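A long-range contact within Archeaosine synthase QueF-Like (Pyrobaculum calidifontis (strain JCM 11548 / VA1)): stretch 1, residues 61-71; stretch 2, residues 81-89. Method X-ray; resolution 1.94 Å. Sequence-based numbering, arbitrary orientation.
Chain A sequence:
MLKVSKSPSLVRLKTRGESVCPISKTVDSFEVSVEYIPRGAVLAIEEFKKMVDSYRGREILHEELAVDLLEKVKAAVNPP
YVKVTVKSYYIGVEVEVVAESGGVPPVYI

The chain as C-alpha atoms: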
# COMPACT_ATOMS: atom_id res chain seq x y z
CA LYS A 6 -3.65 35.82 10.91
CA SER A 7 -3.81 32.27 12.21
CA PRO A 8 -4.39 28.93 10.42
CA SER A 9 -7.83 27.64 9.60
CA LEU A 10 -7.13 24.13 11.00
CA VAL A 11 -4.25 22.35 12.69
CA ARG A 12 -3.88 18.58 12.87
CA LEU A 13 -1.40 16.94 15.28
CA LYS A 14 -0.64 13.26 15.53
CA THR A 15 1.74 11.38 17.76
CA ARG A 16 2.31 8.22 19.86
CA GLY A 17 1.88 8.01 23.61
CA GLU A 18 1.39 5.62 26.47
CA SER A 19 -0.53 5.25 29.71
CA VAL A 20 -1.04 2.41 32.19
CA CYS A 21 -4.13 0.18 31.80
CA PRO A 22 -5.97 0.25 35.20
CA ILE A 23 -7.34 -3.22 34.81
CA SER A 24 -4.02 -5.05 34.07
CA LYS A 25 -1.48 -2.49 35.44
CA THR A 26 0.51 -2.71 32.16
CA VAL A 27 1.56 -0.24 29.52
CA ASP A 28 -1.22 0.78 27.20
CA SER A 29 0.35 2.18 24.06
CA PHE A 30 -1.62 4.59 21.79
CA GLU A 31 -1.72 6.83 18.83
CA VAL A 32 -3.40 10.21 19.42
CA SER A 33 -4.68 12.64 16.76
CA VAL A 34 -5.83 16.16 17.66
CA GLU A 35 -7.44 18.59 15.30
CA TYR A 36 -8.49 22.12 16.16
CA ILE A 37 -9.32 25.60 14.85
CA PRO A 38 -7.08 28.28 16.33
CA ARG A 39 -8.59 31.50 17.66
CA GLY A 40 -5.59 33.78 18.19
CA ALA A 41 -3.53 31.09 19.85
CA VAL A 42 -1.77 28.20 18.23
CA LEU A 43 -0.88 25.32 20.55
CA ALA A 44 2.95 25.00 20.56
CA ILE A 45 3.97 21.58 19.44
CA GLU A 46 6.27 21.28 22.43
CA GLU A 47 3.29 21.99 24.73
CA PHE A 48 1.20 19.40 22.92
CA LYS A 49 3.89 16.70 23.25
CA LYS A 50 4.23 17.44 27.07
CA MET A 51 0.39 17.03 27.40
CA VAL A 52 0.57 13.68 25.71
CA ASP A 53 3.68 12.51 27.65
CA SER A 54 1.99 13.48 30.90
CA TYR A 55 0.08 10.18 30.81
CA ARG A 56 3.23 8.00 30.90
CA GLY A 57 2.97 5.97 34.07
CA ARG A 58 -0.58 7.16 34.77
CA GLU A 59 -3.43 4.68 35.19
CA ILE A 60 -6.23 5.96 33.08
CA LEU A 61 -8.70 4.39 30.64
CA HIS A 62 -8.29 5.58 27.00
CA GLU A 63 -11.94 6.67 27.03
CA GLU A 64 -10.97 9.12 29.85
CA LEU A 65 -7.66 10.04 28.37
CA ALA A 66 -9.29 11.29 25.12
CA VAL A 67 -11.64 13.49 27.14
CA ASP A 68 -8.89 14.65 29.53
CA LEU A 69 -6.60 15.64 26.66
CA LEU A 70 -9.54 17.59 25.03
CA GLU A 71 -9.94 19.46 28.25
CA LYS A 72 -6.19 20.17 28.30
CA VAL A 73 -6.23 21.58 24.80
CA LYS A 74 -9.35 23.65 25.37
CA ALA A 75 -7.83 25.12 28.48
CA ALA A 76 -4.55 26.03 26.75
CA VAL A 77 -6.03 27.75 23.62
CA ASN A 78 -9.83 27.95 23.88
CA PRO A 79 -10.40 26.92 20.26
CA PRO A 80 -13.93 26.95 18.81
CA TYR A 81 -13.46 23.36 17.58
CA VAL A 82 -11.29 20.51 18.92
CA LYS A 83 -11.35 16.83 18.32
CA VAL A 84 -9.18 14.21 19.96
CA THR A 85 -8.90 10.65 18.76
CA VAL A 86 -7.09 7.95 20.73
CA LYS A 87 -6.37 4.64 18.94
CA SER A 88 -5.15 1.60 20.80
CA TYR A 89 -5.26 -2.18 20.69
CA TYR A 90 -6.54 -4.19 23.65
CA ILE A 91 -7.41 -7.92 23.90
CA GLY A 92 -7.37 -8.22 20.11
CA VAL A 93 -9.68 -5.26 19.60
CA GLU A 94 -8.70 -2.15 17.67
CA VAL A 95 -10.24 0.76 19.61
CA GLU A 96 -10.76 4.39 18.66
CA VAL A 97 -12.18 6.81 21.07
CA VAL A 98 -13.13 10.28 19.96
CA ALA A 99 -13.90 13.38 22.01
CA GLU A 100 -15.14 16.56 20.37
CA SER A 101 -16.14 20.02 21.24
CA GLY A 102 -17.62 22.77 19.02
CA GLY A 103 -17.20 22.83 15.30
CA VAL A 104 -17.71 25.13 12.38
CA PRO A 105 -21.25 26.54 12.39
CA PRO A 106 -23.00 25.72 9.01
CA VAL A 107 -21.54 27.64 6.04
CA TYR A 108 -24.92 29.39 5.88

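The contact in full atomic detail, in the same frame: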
# COMPACT_ATOMS: atom_id res chain seq x y z
N LEU A 61 -8.10 5.05 31.83
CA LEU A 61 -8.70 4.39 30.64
C LEU A 61 -8.57 5.29 29.39
O LEU A 61 -8.62 6.53 29.53
CB LEU A 61 -10.19 4.14 30.85
CG LEU A 61 -10.50 3.21 31.97
CD1 LEU A 61 -11.98 3.31 32.25
CD2 LEU A 61 -10.07 1.77 31.67
N HIS A 62 -8.36 4.71 28.20
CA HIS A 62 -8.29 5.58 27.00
C HIS A 62 -9.56 6.43 26.74
O HIS A 62 -9.46 7.57 26.22
CB HIS A 62 -7.75 4.85 25.74
CG HIS A 62 -6.30 4.43 25.89
ND1 HIS A 62 -5.69 3.51 25.05
CD2 HIS A 62 -5.37 4.78 26.81
CE1 HIS A 62 -4.43 3.34 25.44
NE2 HIS A 62 -4.22 4.09 26.52
N GLU A 63 -10.71 5.91 27.14
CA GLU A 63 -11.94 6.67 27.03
C GLU A 63 -11.86 7.97 27.83
O GLU A 63 -12.45 8.96 27.41
CB GLU A 63 -13.19 5.83 27.43
CG GLU A 63 -13.25 5.50 28.92
CD GLU A 63 -14.17 4.32 29.32
OE1 GLU A 63 -15.12 4.53 30.16
OE2 GLU A 63 -13.93 3.16 28.88
N GLU A 64 -11.14 7.96 28.97
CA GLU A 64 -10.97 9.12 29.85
C GLU A 64 -9.86 9.99 29.36
O GLU A 64 -9.92 11.21 29.43
CB GLU A 64 -10.65 8.70 31.30
CG GLU A 64 -11.82 8.05 31.96
CD GLU A 64 -11.42 7.18 33.18
OE1 GLU A 64 -10.21 6.92 33.53
OE2 GLU A 64 -12.36 6.71 33.78
N LEU A 65 -8.79 9.33 28.96
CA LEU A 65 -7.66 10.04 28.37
C LEU A 65 -8.10 10.93 27.22
O LEU A 65 -7.71 12.10 27.23
CB LEU A 65 -6.55 9.06 27.93
CG LEU A 65 -5.17 9.69 27.58
CD1 LEU A 65 -4.08 8.59 27.71
CD2 LEU A 65 -5.15 10.33 26.17
N ALA A 66 -8.89 10.42 26.25
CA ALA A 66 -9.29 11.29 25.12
C ALA A 66 -9.98 12.57 25.58
O ALA A 66 -9.68 13.71 25.10
CB ALA A 66 -10.21 10.53 24.11
N VAL A 67 -10.88 12.38 26.56
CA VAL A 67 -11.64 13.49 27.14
C VAL A 67 -10.73 14.44 27.97
O VAL A 67 -10.81 15.64 27.85
CB VAL A 67 -12.83 12.98 27.94
CG1 VAL A 67 -13.53 14.13 28.55
CG2 VAL A 67 -13.76 12.20 27.04
N ASP A 68 -9.82 13.86 28.73
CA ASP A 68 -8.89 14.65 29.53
C ASP A 68 -7.99 15.52 28.64
O ASP A 68 -7.78 16.69 28.93
CB ASP A 68 -8.05 13.75 30.44
CG ASP A 68 -7.29 14.52 31.44
OD1 ASP A 68 -7.93 15.16 32.29
OD2 ASP A 68 -6.08 14.54 31.35
N LEU A 69 -7.48 14.94 27.57
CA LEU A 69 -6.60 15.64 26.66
C LEU A 69 -7.40 16.75 25.94
O LEU A 69 -6.88 17.82 25.74
CB LEU A 69 -5.92 14.64 25.66
CG LEU A 69 -4.93 15.24 24.62
CD1 LEU A 69 -3.82 16.01 25.32
CD2 LEU A 69 -4.29 14.16 23.72
N LEU A 70 -8.64 16.51 25.57
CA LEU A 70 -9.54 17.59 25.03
C LEU A 70 -9.64 18.77 25.92
O LEU A 70 -9.54 19.96 25.46
CB LEU A 70 -10.92 17.03 24.76
CG LEU A 70 -11.84 18.05 24.08
CD1 LEU A 70 -12.41 17.55 22.78
CD2 LEU A 70 -12.97 18.37 25.00
N GLU A 71 -9.80 18.44 27.22
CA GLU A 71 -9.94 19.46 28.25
C GLU A 71 -8.62 20.18 28.39
O GLU A 71 -8.67 21.41 28.52
CB GLU A 71 -10.50 18.95 29.57
CG GLU A 71 -12.02 18.70 29.54
CD GLU A 71 -12.89 19.94 29.05
OE1 GLU A 71 -12.71 21.15 29.43
OE2 GLU A 71 -13.81 19.69 28.25
N TYR A 81 -13.27 24.75 17.97
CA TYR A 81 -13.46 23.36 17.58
C TYR A 81 -12.18 22.63 17.96
O TYR A 81 -11.08 23.10 17.68
CB TYR A 81 -13.68 23.18 16.05
CG TYR A 81 -13.61 21.74 15.58
CD1 TYR A 81 -14.56 20.83 15.96
CD2 TYR A 81 -12.59 21.30 14.74
CE1 TYR A 81 -14.52 19.54 15.55
CE2 TYR A 81 -12.53 19.99 14.31
CZ TYR A 81 -13.48 19.11 14.74
OH TYR A 81 -13.39 17.81 14.28
N VAL A 82 -12.37 21.48 18.58
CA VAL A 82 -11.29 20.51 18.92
C VAL A 82 -11.85 19.13 18.87
O VAL A 82 -12.97 18.88 19.38
CB VAL A 82 -10.79 20.63 20.38
CG1 VAL A 82 -9.49 19.83 20.64
CG2 VAL A 82 -10.44 22.01 20.63
N LYS A 83 -11.07 18.22 18.29
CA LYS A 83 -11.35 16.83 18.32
C LYS A 83 -10.08 16.07 18.63
O LYS A 83 -9.02 16.36 18.07
CB LYS A 83 -11.93 16.37 16.98
CG LYS A 83 -12.29 14.92 16.96
CD LYS A 83 -13.04 14.51 15.70
CE LYS A 83 -12.07 14.34 14.53
NZ LYS A 83 -12.69 13.74 13.30
N VAL A 84 -10.23 15.07 19.52
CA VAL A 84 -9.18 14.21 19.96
C VAL A 84 -9.55 12.76 19.71
O VAL A 84 -10.60 12.33 20.14
CB VAL A 84 -8.97 14.34 21.47
CG1 VAL A 84 -7.86 13.38 21.94
CG2 VAL A 84 -8.63 15.78 21.85
N THR A 85 -8.64 11.99 19.13
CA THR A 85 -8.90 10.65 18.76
C THR A 85 -7.73 9.84 19.27
O THR A 85 -6.57 10.16 18.94
CB THR A 85 -9.03 10.42 17.22
OG1 THR A 85 -10.17 11.17 16.67
CG2 THR A 85 -9.34 8.93 16.99
N VAL A 86 -8.07 8.85 20.11
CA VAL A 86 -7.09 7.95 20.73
C VAL A 86 -7.33 6.55 20.22
O VAL A 86 -8.43 6.06 20.40
CB VAL A 86 -7.21 7.99 22.27
CG1 VAL A 86 -6.26 7.00 22.90
CG2 VAL A 86 -7.02 9.41 22.77
N LYS A 87 -6.29 5.95 19.59
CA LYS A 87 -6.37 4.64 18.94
C LYS A 87 -5.43 3.72 19.68
O LYS A 87 -4.28 4.08 19.87
CB LYS A 87 -5.93 4.68 17.41
CG LYS A 87 -6.67 5.75 16.62
CD LYS A 87 -6.44 5.76 15.07
CE LYS A 87 -7.19 6.94 14.41
NZ LYS A 87 -6.92 6.98 12.95
N SER A 88 -5.93 2.58 20.15
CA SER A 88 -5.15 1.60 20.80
C SER A 88 -5.71 0.22 20.46
O SER A 88 -6.72 0.09 19.70
CB SER A 88 -5.14 1.83 22.32
OG SER A 88 -6.46 2.13 22.77
N TYR A 89 -5.05 -0.79 21.03
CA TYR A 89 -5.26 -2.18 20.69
C TYR A 89 -5.23 -2.94 22.01
O TYR A 89 -4.23 -2.90 22.75
CB TYR A 89 -4.15 -2.61 19.73
CG TYR A 89 -4.35 -3.97 19.15
CD1 TYR A 89 -5.51 -4.27 18.46
CD2 TYR A 89 -3.35 -4.97 19.23
CE1 TYR A 89 -5.71 -5.51 17.89
CE2 TYR A 89 -3.55 -6.22 18.65
CZ TYR A 89 -4.74 -6.48 17.99
OH TYR A 89 -5.02 -7.65 17.40

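Stretch 1 is helical from His-62 to Glu-71, and stretch 2 is a β-strand throughout. Their axes approach to 7.9 Å, and their N-to-C directions differ by 151°, so the helix lies across the strand in a roughly antiparallel sense. The nearest CA pair is Ala-66 CA and Val-84 CA, 5.9 Å apart, a short spacing that accords with the small side chain of Ala-66. Together the two segments bury 421 Å² against each other. No backbone hydrogen bond links them; the contact rests on side chains, apart from a few approaches to main-chain atoms.

The strand's alternation decides which residues take part. Val-82, Val-84, Val-86 and Ser-88 direct their CA-to-CB bonds toward the helix, whereas Lys-83, Thr-85, Lys-87 and Tyr-89 direct theirs away and make no contact. Tyr-81, at the start, is out of reach.

Val-82 meets the far end of the helix segment. Leu-70 leaves its backbone sideways, but its end comes nearer the strand: Leu-70 CD1 lies 4.2 Å from Val-82 CB and 3.7 Å from Val-82 O. The first distance is an apolar contact; the second places a methyl over a carbonyl, which is simple packing.

Val-84, in the t rotamer (chi1 178°), has the largest covered area of the strand residues, 78 Å². Val-84 CG2 sits 3.9 Å from Leu-70 CB and 3.8 Å from Leu-70 CA, while Val-84 CG1 lies 4.1 Å from Leu-69 CD2 and 4.3 Å from Ala-66 CB. Val-84 thus touches Ala-66 and, about one turn later, Leu-69 and Leu-70. Val-84 CG1 also comes within 3.7 Å of the backbone oxygen Ala-66 O, which accepts the helical hydrogen bond from Leu-70 N (3.0 Å).

Val-86 repeats this rotamer (chi1 177°) one turn nearer the helix start. Val-86 CG2 packs 3.6 Å from Ala-66 CB, the tightest of the apolar side-chain pairs, and 4.0 Å from Leu-65 CD2. Val-86 CG1 lies 3.9 Å from His-62 CB. Ala-66 therefore touches both Val-84 and Val-86.

At Ser-88 the chemistry turns polar. Ser-88 OG and His-62 ND1 are 2.8 Å apart and form a hydrogen bond with an angle of 165°, close to linear. The hydroxyl lies at the ring edge, near the plane, where the nitrogen's lone pair or N-H bond points; either partner could be the donor. His-62 NE2 is hydrogen-bonded elsewhere in the structure, so both ring nitrogens of this buried histidine are satisfied.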